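Local atomic coordinates of alpha-L-arabinofuranosidase B (Aspergillus kawachii, PDB entry 6SXT), a protein that hydrolyses the linkages of terminal non-reducing alpha-L-arabinofuranosyl residues in arabinoxylan, L-arabinan and arabinogalactan, and so helps to degrade plant hemicellulose. Residues C15-S20 / G272-G277; A110-N115 / T289-V294; M124-G129 / H155-C160; P198-D203 / R226-A231; G249-Y254 / S307-I312. All coordinates share one frame; numbering follows the deposited sequence.

Contact 1: residues C15-S20 / G272-G277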
# COMPACT_ATOMS: atom_id res chain seq x y z
N CYS A 15 18.02 8.95 14.13
CA CYS A 15 17.05 9.17 13.04
C CYS A 15 17.14 10.61 12.57
O CYS A 15 17.17 11.57 13.40
CB CYS A 15 15.63 8.91 13.51
SG CYS A 15 15.41 7.17 13.99
N VAL A 16 17.09 10.78 11.27
CA VAL A 16 16.90 12.09 10.62
C VAL A 16 15.58 12.17 9.88
O VAL A 16 15.23 13.24 9.38
CB VAL A 16 18.08 12.43 9.71
CG1 VAL A 16 19.33 12.60 10.58
CG2 VAL A 16 18.27 11.39 8.61
N ALA A 17 14.85 11.06 9.77
CA ALA A 17 13.48 11.04 9.24
C ALA A 17 12.82 9.84 9.87
O ALA A 17 13.45 8.75 9.91
CB ALA A 17 13.50 10.96 7.74
N ALA A 18 11.60 9.99 10.35
CA ALA A 18 10.94 8.91 11.10
C ALA A 18 9.46 8.96 10.73
O ALA A 18 8.77 9.96 11.04
CB ALA A 18 11.14 9.11 12.58
N HIS A 19 8.99 7.95 10.05
CA HIS A 19 7.66 7.99 9.39
C HIS A 19 6.82 6.78 9.82
O HIS A 19 7.26 5.64 9.65
CB HIS A 19 7.85 7.89 7.91
CG HIS A 19 8.61 9.01 7.31
ND1 HIS A 19 9.79 8.81 6.61
CD2 HIS A 19 8.36 10.33 7.31
CE1 HIS A 19 10.24 9.97 6.18
NE2 HIS A 19 9.39 10.94 6.57
N SER A 20 5.62 7.00 10.34
CA SER A 20 4.72 5.88 10.64
C SER A 20 3.30 6.39 10.76
O SER A 20 3.08 7.41 11.42
CB SER A 20 5.08 5.16 11.96
OG SER A 20 4.16 4.09 12.16
N GLY A 272 19.94 12.85 -0.92
CA GLY A 272 19.25 13.19 0.33
C GLY A 272 17.73 13.34 0.23
O GLY A 272 17.13 13.56 1.26
N ALA A 273 17.11 13.16 -0.92
CA ALA A 273 15.64 13.18 -1.02
C ALA A 273 15.12 11.88 -0.38
O ALA A 273 15.89 10.91 -0.31
CB ALA A 273 15.19 13.29 -2.45
N ILE A 274 13.83 11.86 -0.06
CA ILE A 274 13.20 10.65 0.47
C ILE A 274 12.05 10.26 -0.43
O ILE A 274 11.20 11.12 -0.74
CB ILE A 274 12.72 10.89 1.90
CG1 ILE A 274 13.81 11.51 2.75
CG2 ILE A 274 12.20 9.57 2.49
CD1 ILE A 274 13.35 11.84 4.17
N ILE A 275 11.98 8.97 -0.77
CA ILE A 275 10.87 8.43 -1.58
C ILE A 275 10.17 7.32 -0.81
O ILE A 275 10.83 6.65 0.03
CB ILE A 275 11.33 7.90 -2.95
CG1 ILE A 275 12.45 6.89 -2.80
CG2 ILE A 275 11.65 9.06 -3.88
CD1 ILE A 275 12.97 6.27 -4.09
N LEU A 276 8.91 7.12 -1.09
CA LEU A 276 8.16 5.97 -0.56
C LEU A 276 7.22 5.46 -1.65
O LEU A 276 6.34 6.23 -2.10
CB LEU A 276 7.38 6.37 0.68
CG LEU A 276 6.44 5.27 1.17
CD1 LEU A 276 7.16 4.00 1.54
CD2 LEU A 276 5.63 5.77 2.35
N GLY A 277 7.43 4.22 -2.09
CA GLY A 277 6.47 3.51 -2.96
C GLY A 277 6.82 3.56 -4.44
O GLY A 277 6.11 2.95 -5.21
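In the beta-rich core of the catalytic domain, Ala17 and His19 of strand 15-20 meet Ile274 of strand 273-276, which belongs to a different antiparallel sheet. Strand 15-20 pairs instead with strand 288-296, where Val16 and Ala17 both face Met295 in a classic beta bulge. The backbones stay well apart, so side chains alone span the gap, and the delta methyl of Ile274 carries most of the contact. It reaches Ala17 CB from CD1 at 3.7 Å and also comes to the edge of the His19 imidazole, near the ring plane, with CD1 4.1 Å from CE1. The gamma branch helps: Ile274 CG2 lies 4.2 Å from the same His19 CE1. Isoleucine and histidine approach from opposite directions. Ile274 holds CG1 beside its backbone N (chi1 -49°) and then runs extended (chi2 176°), which carries CD1 out to the opposing strand. The imidazole is fixed by bonds outside the two segments: ND1 is hydrogen-bonded to the hydroxyl of Tyr164 and NE2 to the carbonyl O of Asn83. With both ring nitrogens occupied in this way, the ring is held against rotation and turns a carbon, CE1, to the isoleucine. The contact therefore rests on van der Waals contact alone, although one of its members is a polar residue, and the buried imidazole nitrogens are satisfied without any help from strand 273-276.

Contact 2: residues A110-N115 / T289-V294; sequences APVTLN and TFYEGV
Val112 and Tyr291 form the tight part of this contact, with Val112 CG1 only 3.4 Å from Tyr291 CE1 and 3.9 Å from CZ. The methyl comes at the phenol ring on a slant, and the two side chains cross obliquely. It is the branch beside the backbone N of Val112 (chi1 -67°) that is spent on the ring. Ala110 adds to the grip from two positions: its carbonyl O sits at the ring edge, in plane, 4.0 Å from CE1, while its CB lies 3.6 Å from Thr289 CG2. That threonine methyl in turn lies over one face of the tyrosine ring, toward its rim, from within the same strand, so ring and methyl offer a joint apolar surface to Ala110. The looser side is at the phenol oxygen, where one water fills in. This water donates to Pro111 O at 3.0 Å and is hydrogen-bonded to Tyr291 OH at 2.7 Å, bridging segments that have no direct polar bond between them; the hydroxyl also bonds to Arg226. Farther along, the strands diverge. Strand 117-124 lies between the two in the sheet, pairing antiparallel with each, while strand 317-319 flanks 111-114 and strands 15-20 and 145-152 also pair with 288-296.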
# COMPACT_ATOMS: atom_id res chain seq x y z
N ALA A 110 -4.83 -0.95 4.76
CA ALA A 110 -3.86 -1.75 5.52
C ALA A 110 -4.18 -1.71 7.01
O ALA A 110 -3.35 -1.31 7.82
CB ALA A 110 -2.47 -1.28 5.24
N PRO A 111 -5.34 -2.21 7.41
CA PRO A 111 -5.67 -2.30 8.83
C PRO A 111 -4.78 -3.35 9.50
O PRO A 111 -4.53 -4.44 8.95
CB PRO A 111 -7.13 -2.75 8.88
CG PRO A 111 -7.29 -3.55 7.57
CD PRO A 111 -6.42 -2.80 6.57
N VAL A 112 -4.35 -3.05 10.70
CA VAL A 112 -3.56 -3.93 11.58
C VAL A 112 -4.06 -3.74 13.01
O VAL A 112 -4.81 -2.78 13.27
CB VAL A 112 -2.06 -3.65 11.49
CG1 VAL A 112 -1.53 -4.03 10.11
CG2 VAL A 112 -1.77 -2.21 11.89
N THR A 113 -3.57 -4.58 13.90
CA THR A 113 -3.55 -4.24 15.32
C THR A 113 -2.11 -4.24 15.77
O THR A 113 -1.28 -5.04 15.26
CB THR A 113 -4.43 -5.12 16.22
OG1 THR A 113 -4.04 -6.50 16.04
CG2 THR A 113 -5.90 -4.94 15.93
N LEU A 114 -1.80 -3.35 16.70
CA LEU A 114 -0.50 -3.32 17.42
C LEU A 114 -0.82 -3.64 18.88
O LEU A 114 -1.58 -2.84 19.51
CB LEU A 114 0.18 -1.96 17.28
CG LEU A 114 1.06 -1.77 16.05
CD1 LEU A 114 0.23 -1.78 14.77
CD2 LEU A 114 1.80 -0.45 16.16
N ASN A 115 -0.41 -4.81 19.32
CA ASN A 115 -0.76 -5.35 20.68
C ASN A 115 -2.26 -5.19 20.95
O ASN A 115 -2.65 -4.74 22.08
CB ASN A 115 0.04 -4.65 21.73
CG ASN A 115 0.18 -5.45 23.04
OD1 ASN A 115 -0.22 -6.61 23.14
ND2 ASN A 115 0.71 -4.77 24.02
N THR A 289 2.99 -2.18 0.94
CA THR A 289 2.41 -1.56 2.11
C THR A 289 3.51 -1.19 3.09
O THR A 289 4.34 -2.06 3.42
CB THR A 289 1.44 -2.49 2.84
OG1 THR A 289 0.37 -2.83 1.96
CG2 THR A 289 0.85 -1.86 4.08
N PHE A 290 3.46 0.03 3.56
CA PHE A 290 4.41 0.60 4.53
C PHE A 290 3.70 0.85 5.85
O PHE A 290 2.63 1.50 5.87
CB PHE A 290 4.98 1.90 3.99
CG PHE A 290 5.91 2.67 4.88
CD1 PHE A 290 7.27 2.51 4.79
CD2 PHE A 290 5.42 3.62 5.77
CE1 PHE A 290 8.16 3.26 5.54
CE2 PHE A 290 6.30 4.37 6.55
CZ PHE A 290 7.67 4.20 6.43
N TYR A 291 4.27 0.36 6.95
CA TYR A 291 3.69 0.60 8.29
C TYR A 291 4.53 1.62 9.08
O TYR A 291 3.95 2.47 9.80
CB TYR A 291 3.61 -0.73 9.05
CG TYR A 291 2.67 -1.72 8.40
CD1 TYR A 291 1.30 -1.58 8.44
CD2 TYR A 291 3.17 -2.82 7.73
CE1 TYR A 291 0.44 -2.49 7.85
CE2 TYR A 291 2.32 -3.72 7.13
CZ TYR A 291 0.97 -3.58 7.19
OH TYR A 291 0.13 -4.51 6.62
N GLU A 292 5.84 1.49 9.07
CA GLU A 292 6.75 2.38 9.80
C GLU A 292 8.13 2.29 9.17
O GLU A 292 8.45 1.26 8.55
CB GLU A 292 6.83 2.03 11.30
CG GLU A 292 7.37 0.63 11.60
CD GLU A 292 7.42 0.31 13.09
OE1 GLU A 292 6.34 0.09 13.64
OE2 GLU A 292 8.51 0.39 13.68
N GLY A 293 8.92 3.32 9.37
CA GLY A 293 10.30 3.27 8.90
C GLY A 293 11.03 4.54 9.27
O GLY A 293 10.40 5.54 9.63
N VAL A 294 12.35 4.47 9.14
CA VAL A 294 13.21 5.61 9.46
C VAL A 294 14.38 5.65 8.49
O VAL A 294 14.73 4.63 7.90
CB VAL A 294 13.72 5.60 10.89
CG1 VAL A 294 12.65 5.38 11.95
CG2 VAL A 294 14.88 4.64 11.06
O HOH W 1 -2.61 -4.62 6.65

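Contact 3: residues M124-G129 / H155-C160. With NAG (2-acetamido-2-deoxy-beta-D-glucopyranose), chain B.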
# COMPACT_ATOMS: atom_id res chain seq x y z
N MET A 124 -0.29 0.87 -0.82
CA MET A 124 0.05 1.64 -2.04
C MET A 124 -0.16 0.74 -3.26
O MET A 124 0.48 -0.29 -3.39
CB MET A 124 1.48 2.12 -1.98
CG MET A 124 1.71 2.99 -0.70
SD MET A 124 3.35 3.66 -0.51
CE MET A 124 3.27 4.93 -1.75
N SER A 125 -1.14 1.14 -4.09
CA SER A 125 -1.45 0.53 -5.38
C SER A 125 -0.53 1.13 -6.44
O SER A 125 0.03 2.23 -6.28
CB SER A 125 -2.93 0.73 -5.65
OG SER A 125 -3.30 2.10 -5.47
N PRO A 126 -0.38 0.46 -7.60
CA PRO A 126 0.44 1.01 -8.67
C PRO A 126 -0.03 2.43 -9.02
O PRO A 126 -1.26 2.67 -9.26
CB PRO A 126 0.19 0.02 -9.84
CG PRO A 126 -0.05 -1.26 -9.10
CD PRO A 126 -0.96 -0.86 -7.96
N GLY A 127 0.93 3.34 -9.03
CA GLY A 127 0.64 4.75 -9.31
C GLY A 127 0.65 5.62 -8.06
O GLY A 127 0.61 6.85 -8.18
N THR A 128 0.72 4.99 -6.89
CA THR A 128 0.75 5.70 -5.59
C THR A 128 2.20 6.01 -5.22
O THR A 128 3.09 5.18 -5.41
CB THR A 128 0.06 4.82 -4.55
OG1 THR A 128 -1.25 4.49 -5.02
CG2 THR A 128 -0.08 5.50 -3.21
N GLY A 129 2.43 7.18 -4.62
CA GLY A 129 3.78 7.58 -4.23
C GLY A 129 3.81 8.78 -3.34
O GLY A 129 3.01 9.69 -3.51
N HIS A 155 2.39 -8.16 -0.10
CA HIS A 155 1.80 -7.13 -0.99
C HIS A 155 2.91 -6.55 -1.84
O HIS A 155 3.71 -5.79 -1.32
CB HIS A 155 1.09 -6.04 -0.17
CG HIS A 155 0.44 -5.01 -1.02
ND1 HIS A 155 0.30 -3.70 -0.61
CD2 HIS A 155 -0.14 -5.10 -2.25
CE1 HIS A 155 -0.32 -3.03 -1.56
NE2 HIS A 155 -0.60 -3.86 -2.61
N TYR A 156 3.03 -6.95 -3.10
CA TYR A 156 4.20 -6.59 -3.91
C TYR A 156 3.86 -6.90 -5.36
O TYR A 156 2.91 -7.64 -5.63
CB TYR A 156 5.47 -7.33 -3.46
CG TYR A 156 5.38 -8.81 -3.69
CD1 TYR A 156 5.83 -9.36 -4.87
CD2 TYR A 156 4.87 -9.67 -2.72
CE1 TYR A 156 5.75 -10.73 -5.13
CE2 TYR A 156 4.80 -11.03 -2.95
CZ TYR A 156 5.22 -11.56 -4.16
OH TYR A 156 5.14 -12.91 -4.35
N ASN A 157 4.70 -6.40 -6.25
CA ASN A 157 4.68 -6.88 -7.66
C ASN A 157 6.11 -6.85 -8.17
O ASN A 157 7.08 -6.82 -7.37
CB ASN A 157 3.62 -6.14 -8.46
CG ASN A 157 3.95 -4.68 -8.74
OD1 ASN A 157 5.07 -4.25 -8.48
ND2 ASN A 157 2.96 -3.96 -9.26
N ASP A 158 6.26 -6.91 -9.51
CA ASP A 158 7.58 -7.04 -10.15
C ASP A 158 7.85 -5.79 -10.97
O ASP A 158 8.88 -5.79 -11.70
CB ASP A 158 7.61 -8.33 -10.99
CG ASP A 158 6.53 -8.40 -12.04
OD1 ASP A 158 5.80 -7.45 -12.20
OD2 ASP A 158 6.45 -9.47 -12.72
N ALA A 159 7.09 -4.72 -10.78
CA ALA A 159 7.24 -3.47 -11.55
C ALA A 159 8.11 -2.50 -10.78
O ALA A 159 8.15 -2.54 -9.55
CB ALA A 159 5.91 -2.90 -11.85
N CYS A 160 8.83 -1.62 -11.45
CA CYS A 160 9.71 -0.67 -10.75
C CYS A 160 8.85 0.45 -10.18
O CYS A 160 8.03 1.02 -10.90
CB CYS A 160 10.73 -0.07 -11.69
SG CYS A 160 11.90 0.98 -10.83
C1 NAG B . 6.54 -12.12 -9.92
C2 NAG B . 7.03 -12.69 -11.28
C3 NAG B . 5.81 -13.03 -12.16
C4 NAG B . 4.87 -13.97 -11.44
C5 NAG B . 4.55 -13.30 -10.07
C6 NAG B . 3.60 -14.12 -9.26
C7 NAG B . 9.13 -12.03 -12.37
C8 NAG B . 9.79 -10.90 -13.05
N2 NAG B . 7.88 -11.76 -11.99
O3 NAG B . 6.40 -13.69 -13.34
O4 NAG B . 3.61 -14.06 -12.08
O5 NAG B . 5.73 -13.15 -9.30
O6 NAG B . 4.10 -15.42 -9.01
O7 NAG B . 9.73 -13.08 -12.12
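The imidazole of His155 and the amide of Asn157 are the flat groups turned toward segment 124-129. At the edge of the His155 ring, in its plane, lies Met124 N, whereas Met124 O approaches obliquely, 3.4 Å from CE1. Phe123 stacks on the imidazole, and Trp438 of the arabinose-binding domain meets it with the ring planes at about 70°. The imidazole stands with CG anti to the backbone N (chi1 -178°), and ND1 is hydrogen-bonded to Thr289, so its orientation is set from outside the two loops. Asn157 meets Pro126 through van der Waals contact, ND2 lying 4.0 Å from the ring carbon CG, and that same ND2 is hydrogen-bonded to the carbonyl O of Gly285. The other end of the amide works locally: Asn157 OD1 accepts from Ala159 N at 3.1 Å, with the donor well above the carbonyl plane. In the opposing loop Ser125 O takes two bonds from one residue, 2.9 Å each, from Thr128 N and Thr128 OG1. Beyond the contact, Asp158 OD2 accepts from N2 of an N-acetylglucosamine at 2.8 Å, in a nearly straight bond (165°); this sugar belongs to the protein's own glycan, beside Asn186. Two textbook motifs thus face each other: a type II beta turn, Ser125 to Thr128, with Gly127 at its third position, and an Asx turn at Asn157. The latter leads into Cys160, whose cis peptide and disulfide to Cys161 lie in the inhibitor pocket.

Contact 4: residues P198-D203 / R226-A231. With LXE ([(1~{S},2~{S},3~{S},4~{S})-2-(hydroxymethyl)-3,4-bis(oxidanyl)cyclopentyl]azanium), chain G; ACT (acetate ion), chain H.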
# COMPACT_ATOMS: atom_id res chain seq x y z
N PRO A 198 8.99 -12.53 -2.96
CA PRO A 198 9.76 -11.30 -3.24
C PRO A 198 11.06 -11.26 -2.47
O PRO A 198 11.31 -12.10 -1.62
CB PRO A 198 8.80 -10.23 -2.74
CG PRO A 198 8.15 -10.89 -1.51
CD PRO A 198 7.98 -12.34 -1.92
N TRP A 199 11.91 -10.27 -2.76
CA TRP A 199 13.23 -10.09 -2.15
C TRP A 199 13.31 -8.67 -1.62
O TRP A 199 12.82 -7.74 -2.28
CB TRP A 199 14.38 -10.31 -3.14
CG TRP A 199 14.27 -11.66 -3.80
CD1 TRP A 199 14.64 -12.84 -3.25
CD2 TRP A 199 13.76 -11.94 -5.11
NE1 TRP A 199 14.35 -13.86 -4.14
CE2 TRP A 199 13.84 -13.34 -5.29
CE3 TRP A 199 13.23 -11.17 -6.14
CZ2 TRP A 199 13.39 -13.94 -6.46
CZ3 TRP A 199 12.80 -11.76 -7.31
CH2 TRP A 199 12.85 -13.15 -7.44
N ILE A 200 14.03 -8.52 -0.52
CA ILE A 200 14.54 -7.20 -0.10
C ILE A 200 15.81 -6.97 -0.89
O ILE A 200 16.72 -7.79 -0.83
CB ILE A 200 14.86 -7.13 1.40
CG1 ILE A 200 13.61 -7.43 2.23
CG2 ILE A 200 15.47 -5.79 1.70
CD1 ILE A 200 13.94 -7.74 3.66
N MET A 201 15.84 -5.86 -1.61
CA MET A 201 17.08 -5.48 -2.33
C MET A 201 17.37 -4.02 -2.03
O MET A 201 16.57 -3.35 -1.33
CB MET A 201 16.91 -5.72 -3.82
CG MET A 201 16.66 -7.17 -4.10
SD MET A 201 16.77 -7.64 -5.87
CE MET A 201 15.10 -7.31 -6.35
N VAL A 202 18.47 -3.52 -2.55
CA VAL A 202 18.82 -2.10 -2.37
C VAL A 202 18.85 -1.46 -3.75
O VAL A 202 19.61 -1.92 -4.61
CB VAL A 202 20.12 -1.88 -1.61
CG1 VAL A 202 20.50 -0.42 -1.52
CG2 VAL A 202 20.01 -2.51 -0.22
N ASP A 203 18.07 -0.42 -3.89
CA ASP A 203 18.03 0.38 -5.14
C ASP A 203 19.14 1.40 -5.01
O ASP A 203 19.09 2.31 -4.17
CB ASP A 203 16.65 1.00 -5.33
CG ASP A 203 16.41 1.60 -6.70
OD1 ASP A 203 17.45 1.71 -7.44
OD2 ASP A 203 15.20 1.86 -7.01
N ARG A 226 4.43 -12.20 6.61
CA ARG A 226 3.35 -11.24 6.43
C ARG A 226 3.79 -9.83 6.85
O ARG A 226 3.39 -8.86 6.19
CB ARG A 226 2.10 -11.68 7.19
CG ARG A 226 0.98 -10.66 7.12
CD ARG A 226 0.53 -10.30 5.72
NE ARG A 226 -0.60 -9.39 5.66
CZ ARG A 226 -0.55 -8.09 5.96
NH1 ARG A 226 0.63 -7.55 6.29
NH2 ARG A 226 -1.67 -7.38 5.97
N PHE A 227 4.53 -9.70 7.91
CA PHE A 227 5.14 -8.43 8.33
C PHE A 227 6.65 -8.65 8.28
O PHE A 227 7.20 -9.53 9.00
CB PHE A 227 4.71 -8.02 9.74
CG PHE A 227 3.23 -7.79 9.83
CD1 PHE A 227 2.69 -6.56 9.49
CD2 PHE A 227 2.40 -8.77 10.33
CE1 PHE A 227 1.32 -6.37 9.55
CE2 PHE A 227 1.04 -8.57 10.44
CZ PHE A 227 0.50 -7.37 10.04
N VAL A 228 7.33 -7.88 7.44
CA VAL A 228 8.78 -8.01 7.26
C VAL A 228 9.47 -6.77 7.77
O VAL A 228 9.05 -5.64 7.44
CB VAL A 228 9.16 -8.39 5.82
CG1 VAL A 228 8.70 -7.39 4.81
CG2 VAL A 228 10.67 -8.61 5.71
N THR A 229 10.53 -6.95 8.56
CA THR A 229 11.45 -5.85 8.88
C THR A 229 12.56 -5.88 7.85
O THR A 229 13.29 -6.88 7.81
CB THR A 229 12.07 -5.94 10.26
OG1 THR A 229 11.00 -6.03 11.21
CG2 THR A 229 12.90 -4.73 10.56
N ALA A 230 12.71 -4.82 7.07
CA ALA A 230 13.85 -4.67 6.14
C ALA A 230 14.76 -3.63 6.72
O ALA A 230 14.30 -2.48 6.90
CB ALA A 230 13.33 -4.26 4.78
N ALA A 231 16.04 -3.94 6.96
CA ALA A 231 17.01 -2.99 7.52
C ALA A 231 18.18 -2.90 6.54
O ALA A 231 18.81 -3.95 6.25
CB ALA A 231 17.48 -3.35 8.91
C1' LXE G . 16.36 4.59 -11.70
C2' LXE G . 15.22 4.71 -10.69
O2' LXE G . 15.32 5.86 -9.94
C3' LXE G . 15.42 3.48 -9.91
O3' LXE G . 14.25 3.29 -9.01
C4' LXE G . 15.42 2.44 -11.01
C5' LXE G . 16.13 1.16 -10.62
O5' LXE G . 17.44 1.35 -10.13
C6' LXE G . 16.13 3.19 -12.21
N1' LXE G . 15.15 3.15 -13.34
C ACT H . -4.17 -9.97 5.15
O ACT H . -4.24 -8.58 5.24
OXT ACT H . -3.05 -10.78 4.94
CH3 ACT H . -5.48 -10.70 5.52
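Apolar contact between Ile200 and the pair Val228 and Ala230 carries the direct contact between these strands. The delta methyl of Ile200 does the touching, with CD1 3.7 Å from Ala230 CB and 4.0 Å from Val228 CG2, so it rests against two residues that point from the same face of their strand. Ile200 keeps CG1 beside its backbone N and then runs extended, which carries CD1 to strand 227-235.

Hydrogen bonds lie at the far ends and go to bound molecules. Asp203, a substrate-binding residue, spreads its carboxylate over two hydroxyls of the cyclopentyl inhibitor: OD1 accepts from O5' at 2.7 Å and OD2 from O3' at 2.6 Å. OD1 also accepts from the backbone N of Glu205, the nucleophile, which helps to fix the carboxylate's rotation.

Paired polar bonds recur at Arg226, whose guanidinium meets an acetate, probably from the crystallisation liquor, edge to edge. NE reaches OXT and NH2 reaches O, each at 2.9 Å and nearly straight (170° and 176°).

The strand axes approach to 8.4 Å at 27°, running roughly parallel but in different sheets: 199-203 lies between 180-185 and 208-209, whereas 227-235 lies between 145-152 and 238-245.

Contact 5: residues G249-Y254 / S307-I312; sequences GSLSTY and SVQENI. With EDO (1,2-ethanediol), chain P.
This is a partly buried strand-to-helix contact, in which Gly249, Ser250 and Leu251, at the start of strand 250-257, receive Gln309 from helix 302-315 near the periphery of the catalytic domain. Gln309 supplies the helix side of every close approach, and it does so mainly with the aliphatic stem of its side chain. Its CB lies 3.9 Å from Leu251 CD1 and equally far from Leu251 CG, the leucine slanting across the stem. One carbon farther out, Gln309 CG comes to 3.5 Å from Gly249 O and 4.2 Å from Ser250 CA, hence over backbone and not against a side chain. The glutamine leaves the helix with CG anti to the backbone N (chi1 165°) and then bends at the next bond (chi2 66°), a kink that brings its amide over Gly249. Which way round that amide sits is doubtful. In the fold the helix covers one face of the large antiparallel sheet of the concanavalin-like domain, with Val308 and Ile312 packed on strand 145-152 and Gln309 on Ala244 of strand 238-245. Strand 250-257 pairs with 238-245, through backbone bonds of Ser252 with Gly243 and of Tyr254 with Ile241. Gly249, at the corner where the chain enters this strand, has a positive phi of 83°, a value that favours glycine. At the other end, Tyr254 O lies 2.7 Å from O2 of an ethanediol, probably from the crystallisation liquor.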
# COMPACT_ATOMS: atom_id res chain seq x y z
N GLY A 249 11.21 -12.92 16.48
CA GLY A 249 12.61 -13.33 16.27
C GLY A 249 13.49 -12.19 15.82
O GLY A 249 13.19 -10.99 16.04
N SER A 250 14.63 -12.54 15.20
CA SER A 250 15.74 -11.59 15.02
C SER A 250 15.96 -11.30 13.53
O SER A 250 15.41 -12.00 12.69
CB SER A 250 17.00 -12.12 15.74
OG SER A 250 17.20 -13.46 15.39
N LEU A 251 16.76 -10.27 13.30
CA LEU A 251 17.31 -9.95 11.97
C LEU A 251 18.37 -10.98 11.60
O LEU A 251 19.19 -11.36 12.46
CB LEU A 251 17.95 -8.57 11.98
CG LEU A 251 16.96 -7.41 12.04
CD1 LEU A 251 17.64 -6.12 12.51
CD2 LEU A 251 16.27 -7.17 10.73
N SER A 252 18.37 -11.37 10.34
CA SER A 252 19.47 -12.14 9.72
C SER A 252 20.10 -11.24 8.67
O SER A 252 19.41 -10.37 8.08
CB SER A 252 19.00 -13.38 9.13
OG SER A 252 18.52 -14.25 10.15
N THR A 253 21.39 -11.42 8.43
CA THR A 253 22.11 -10.60 7.45
C THR A 253 22.17 -11.35 6.13
O THR A 253 22.69 -12.48 6.10
CB THR A 253 23.48 -10.18 7.99
OG1 THR A 253 23.26 -9.43 9.18
CG2 THR A 253 24.24 -9.40 6.95
N TYR A 254 21.64 -10.77 5.07
CA TYR A 254 21.68 -11.46 3.77
C TYR A 254 22.70 -10.84 2.83
O TYR A 254 23.12 -11.56 1.88
CB TYR A 254 20.26 -11.58 3.22
CG TYR A 254 19.40 -12.36 4.16
CD1 TYR A 254 19.65 -13.69 4.39
CD2 TYR A 254 18.32 -11.77 4.80
CE1 TYR A 254 18.87 -14.43 5.25
CE2 TYR A 254 17.54 -12.50 5.69
CZ TYR A 254 17.81 -13.84 5.90
OH TYR A 254 17.07 -14.64 6.73
N SER A 307 18.23 -4.27 18.55
CA SER A 307 17.40 -3.65 19.62
C SER A 307 16.13 -3.09 18.97
O SER A 307 15.05 -3.19 19.55
CB SER A 307 18.14 -2.61 20.41
OG SER A 307 19.12 -3.28 21.23
N VAL A 308 16.28 -2.42 17.83
CA VAL A 308 15.10 -1.92 17.06
C VAL A 308 14.17 -3.07 16.71
O VAL A 308 12.94 -2.98 16.89
CB VAL A 308 15.56 -1.16 15.81
CG1 VAL A 308 14.37 -0.84 14.91
CG2 VAL A 308 16.30 0.11 16.21
N GLN A 309 14.70 -4.20 16.22
CA GLN A 309 13.88 -5.37 15.84
C GLN A 309 13.16 -5.93 17.08
O GLN A 309 12.00 -6.26 16.96
CB GLN A 309 14.73 -6.42 15.12
CG GLN A 309 14.07 -7.77 15.03
CD GLN A 309 12.83 -7.87 14.19
OE1 GLN A 309 12.14 -8.93 14.19
NE2 GLN A 309 12.57 -6.87 13.42
N GLU A 310 13.83 -5.95 18.24
CA GLU A 310 13.18 -6.41 19.49
C GLU A 310 12.00 -5.48 19.82
O GLU A 310 10.93 -5.99 20.19
CB GLU A 310 14.22 -6.41 20.60
CG GLU A 310 13.69 -6.96 21.90
CD GLU A 310 14.76 -7.14 22.98
OE1 GLU A 310 15.89 -6.61 22.80
OE2 GLU A 310 14.44 -7.78 23.99
N ASN A 311 12.15 -4.19 19.59
CA ASN A 311 11.10 -3.19 19.82
C ASN A 311 9.93 -3.47 18.86
O ASN A 311 8.77 -3.43 19.29
CB ASN A 311 11.69 -1.81 19.72
CG ASN A 311 10.64 -0.75 19.89
OD1 ASN A 311 9.87 -0.48 18.96
ND2 ASN A 311 10.57 -0.19 21.09
N ILE A 312 10.21 -3.66 17.57
CA ILE A 312 9.18 -3.97 16.56
C ILE A 312 8.39 -5.20 16.98
O ILE A 312 7.16 -5.18 16.97
CB ILE A 312 9.83 -4.09 15.18
CG1 ILE A 312 10.39 -2.76 14.72
CG2 ILE A 312 8.78 -4.60 14.21
CD1 ILE A 312 11.34 -2.90 13.54
C1 EDO P . 24.89 -13.71 -1.11
O1 EDO P . 24.89 -14.55 -2.28
C2 EDO P . 24.82 -12.21 -1.21
O2 EDO P . 23.60 -11.43 -0.79

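In the fold
All five contacts lie within the catalytic domain, and each reaches the large antiparallel sheet or loops leaving it. Contacts 1 and 2 meet through paired strands 15-20 and 288-296, their centres 15 Å apart. Contact 4 joins strand 227-235 of that sheet to the strand bearing Asp203, and contact 5, its centre about 12 Å from that of contact 4, adds helix 302-315. Contact 3 stands farthest from contact 5, about 25 Å between centres, on the side facing the arabinose-binding domain. Along the chain, contacts 3 and 4 follow one another inside the loops closed by contacts 1 and 2, whereas contact 5 crosses both, so distant segments interleave, and only contacts 3 and 4 hold inhibitor-pocket residues.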